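Local structure of ColD (Escherichia coli, 3GR9) at residues Thr113-Ile118 with Val135-Asn140. The protein acts in L-colitose biosynthesis, its natural form removing the C3'-hydroxyl of GDP-4-keto-6-deoxy-D-mannose with a pyridoxal phosphate-derived cofactor. The protein carries 2 engineered substitutions. Residues are numbered along the deposited sequence; the frame is centred on the assembly and turned at random.
Sequences TLNIDI and VNLLGN
Two loops of the PLP-dependent aminotransferase fold meet here, and Asn115 joins them to Leu137 and Asn140. Residues 113-118 belong to the connection between strand 103-107 of the large mixed sheet and helix 118-124, and end on the first residue of that helix. Residues 135-140 begin at the end of strand 129-135 and fold into a type I' turn from Leu137 to Asn140. The amide of Asn115 holds both ends of that turn. OD1 of Asn115 accepts from the backbone N of Leu137 at 2.7 Å, in the carbonyl plane and on a lone pair. On the other branch, ND2 of Asn115 donates to O of Asn140 at 3.0 Å. The N-H points well at its acceptor (161°), but the nitrogen sits above the carbonyl plane of Asn140. With CG anti to its own carbonyl carbon (chi1 -76°), the amide of Asn115 extends to the turn, and the two bonds would fix its flip. Inside the turn, N of Asn140 bonds to O of Leu137.

Three leucines pack beside the Asn115 bonds. CD2 of Leu137 lies against CB of Leu114 at 3.9 Å. CD1 of Leu114 meets CD1 of Leu138 at 3.8 Å, and both side chains also touch Ser307 of strand 305-310. The Leu138 side chain is about 7 Å from a bound 2-oxoglutarate, so the turn lies near that ligand. Gly139 takes backbone angles that call for glycine.

Gln295 ties the loops together from outside, since its NE2 bonds to O of Thr113 and O of Leu137, while OD1 of Asn140 accepts from N of Thr298. Thr113 braces the loop just before Asn115 in an ST turn: its OG1 takes the backbone N-H of Asn115 at 3.1 Å.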
ATOM      1  N   THR B 113      23.484 -22.392  -3.442  1.00  9.28           N
ATOM      2  CA  THR B 113      22.255 -22.021  -4.117  1.00 19.60           C
ATOM      3  C   THR B 113      21.811 -20.654  -3.702  1.00 27.20           C
ATOM      4  O   THR B 113      21.027 -20.036  -4.413  1.00 11.01           O
ATOM      5  CB  THR B 113      21.114 -22.956  -3.777  1.00 33.60           C
ATOM      6  OG1 THR B 113      20.917 -22.923  -2.363  1.00 20.93           O
ATOM      7  CG2 THR B 113      21.483 -24.367  -4.163  1.00 28.40           C
ATOM      8  N   LEU B 114      22.319 -20.180  -2.565  1.00 21.18           N
ATOM      9  CA  LEU B 114      21.949 -18.862  -2.055  1.00 58.15           C
ATOM     10  C   LEU B 114      20.557 -18.924  -1.473  1.00 21.20           C
ATOM     11  O   LEU B 114      20.040 -17.923  -0.993  1.00 33.96           O
ATOM     12  CB  LEU B 114      21.998 -17.775  -3.134  1.00 22.71           C
ATOM     13  CG  LEU B 114      23.389 -17.380  -3.632  1.00 29.63           C
ATOM     14  CD1 LEU B 114      23.417 -16.030  -4.334  1.00 12.90           C
ATOM     15  CD2 LEU B 114      24.356 -17.376  -2.487  1.00 17.22           C
ATOM     16  N   ASN B 115      19.947 -20.106  -1.497  1.00 54.44           N
ATOM     17  CA  ASN B 115      18.616 -20.230  -0.922  1.00 21.14           C
ATOM     18  C   ASN B 115      18.758 -20.761   0.512  1.00 73.61           C
ATOM     19  O   ASN B 115      19.866 -20.859   1.036  1.00 12.96           O
ATOM     20  CB  ASN B 115      17.670 -21.075  -1.808  1.00 30.38           C
ATOM     21  CG  ASN B 115      17.155 -20.314  -3.046  1.00 18.99           C
ATOM     22  OD1 ASN B 115      16.935 -19.092  -3.007  1.00 14.78           O
ATOM     23  ND2 ASN B 115      17.007 -21.029  -4.165  1.00 36.96           N
ATOM     24  N   ILE B 116      17.642 -21.108   1.143  1.00  4.58           N
ATOM     25  CA  ILE B 116      17.662 -21.563   2.543  1.00  8.47           C
ATOM     26  C   ILE B 116      18.335 -22.946   2.736  1.00 35.89           C
ATOM     27  O   ILE B 116      18.067 -23.908   1.999  1.00 41.83           O
ATOM     28  CB  ILE B 116      16.214 -21.528   3.108  1.00 74.25           C
ATOM     29  CG1 ILE B 116      16.192 -21.718   4.610  1.00 36.39           C
ATOM     30  CG2 ILE B 116      15.308 -22.591   2.507  1.00  8.51           C
ATOM     31  CD1 ILE B 116      14.771 -21.769   5.119  1.00 11.33           C
ATOM     32  N   ASP B 117      19.219 -23.057   3.722  1.00 26.37           N
ATOM     33  CA  ASP B 117      19.893 -24.334   3.926  1.00  9.86           C
ATOM     34  C   ASP B 117      19.015 -25.494   4.311  1.00 15.71           C
ATOM     35  O   ASP B 117      18.347 -25.455   5.363  1.00 26.88           O
ATOM     36  CB  ASP B 117      21.036 -24.234   4.908  1.00 26.77           C
ATOM     37  CG  ASP B 117      21.924 -25.461   4.846  1.00 67.37           C
ATOM     38  OD1 ASP B 117      22.068 -26.015   3.730  1.00 53.38           O
ATOM     39  OD2 ASP B 117      22.334 -25.928   5.931  1.00 93.38           O
ATOM     40  N   ILE B 118      18.966 -26.524   3.454  1.00 24.02           N
ATOM     41  CA  ILE B 118      18.132 -27.683   3.702  1.00 57.36           C
ATOM     42  C   ILE B 118      18.493 -28.442   4.978  1.00 35.82           C
ATOM     43  O   ILE B 118      17.625 -28.831   5.738  1.00 28.01           O
ATOM     44  CB  ILE B 118      18.163 -28.699   2.527  1.00 65.00           C
ATOM     45  CG1 ILE B 118      17.602 -28.122   1.226  1.00  8.20           C
ATOM     46  CG2 ILE B 118      17.322 -29.905   2.883  1.00 99.71           C
ATOM     47  CD1 ILE B 118      16.273 -27.496   1.363  1.00  9.79           C
ATOM     48  N   VAL B 135      11.893 -18.344  -0.066  1.00 15.14           N
ATOM     49  CA  VAL B 135      12.167 -17.280  -1.004  1.00 22.70           C
ATOM     50  C   VAL B 135      13.036 -17.808  -2.171  1.00 99.71           C
ATOM     51  O   VAL B 135      14.070 -18.410  -1.936  1.00 18.29           O
ATOM     52  CB  VAL B 135      12.799 -16.082  -0.281  1.00 28.49           C
ATOM     53  CG1 VAL B 135      13.388 -15.040  -1.286  1.00 21.09           C
ATOM     54  CG2 VAL B 135      11.733 -15.418   0.628  1.00 12.56           C
ATOM     55  N   ASN B 136      12.607 -17.641  -3.422  1.00 13.30           N
ATOM     56  CA  ASN B 136      13.398 -18.126  -4.584  1.00  7.28           C
ATOM     57  C   ASN B 136      14.352 -17.004  -4.897  1.00 35.12           C
ATOM     58  O   ASN B 136      13.944 -15.923  -5.334  1.00  8.55           O
ATOM     59  CB  ASN B 136      12.477 -18.426  -5.750  1.00 13.46           C
ATOM     60  CG  ASN B 136      11.466 -19.486  -5.387  1.00 99.71           C
ATOM     61  OD1 ASN B 136      11.831 -20.468  -4.740  1.00 12.35           O
ATOM     62  ND2 ASN B 136      10.183 -19.243  -5.678  1.00 17.90           N
ATOM     63  N   LEU B 137      15.601 -17.215  -4.509  1.00 18.63           N
ATOM     64  CA  LEU B 137      16.602 -16.177  -4.626  1.00 58.91           C
ATOM     65  C   LEU B 137      17.242 -16.072  -6.000  1.00 45.76           C
ATOM     66  O   LEU B 137      17.788 -17.057  -6.519  1.00 25.09           O
ATOM     67  CB  LEU B 137      17.653 -16.300  -3.507  1.00 13.15           C
ATOM     68  CG  LEU B 137      18.103 -14.941  -3.010  1.00  4.85           C
ATOM     69  CD1 LEU B 137      17.213 -14.383  -1.952  1.00  1.00           C
ATOM     70  CD2 LEU B 137      19.601 -14.780  -2.661  1.00 13.33           C
ATOM     71  N   LEU B 138      17.098 -14.889  -6.596  1.00 12.22           N
ATOM     72  CA  LEU B 138      17.718 -14.529  -7.859  1.00 83.97           C
ATOM     73  C   LEU B 138      17.267 -15.310  -9.103  1.00 24.21           C
ATOM     74  O   LEU B 138      18.063 -15.554 -10.011  1.00 25.16           O
ATOM     75  CB  LEU B 138      19.233 -14.668  -7.664  1.00 18.86           C
ATOM     76  CG  LEU B 138      19.929 -13.766  -6.640  1.00 48.05           C
ATOM     77  CD1 LEU B 138      21.441 -13.880  -6.734  1.00 31.05           C
ATOM     78  CD2 LEU B 138      19.475 -12.298  -6.758  1.00 25.84           C
ATOM     79  N   GLY B 139      16.006 -15.727  -9.140  1.00 22.28           N
ATOM     80  CA  GLY B 139      15.505 -16.581 -10.244  1.00 20.75           C
ATOM     81  C   GLY B 139      15.632 -18.091  -9.877  1.00 41.89           C
ATOM     82  O   GLY B 139      14.926 -18.933 -10.428  1.00 20.74           O
ATOM     83  N   ASN B 140      16.518 -18.409  -8.924  1.00 17.83           N
ATOM     84  CA  ASN B 140      16.747 -19.785  -8.476  1.00 44.19           C
ATOM     85  C   ASN B 140      15.693 -20.272  -7.505  1.00 35.72           C
ATOM     86  O   ASN B 140      15.536 -19.743  -6.399  1.00 54.71           O
ATOM     87  CB  ASN B 140      18.118 -19.951  -7.830  1.00 72.43           C
ATOM     88  CG  ASN B 140      18.736 -21.335  -8.086  1.00 19.93           C
ATOM     89  OD1 ASN B 140      18.766 -21.818  -9.226  1.00 65.07           O
ATOM     90  ND2 ASN B 140      19.278 -21.948  -7.038  1.00 73.34           N
TER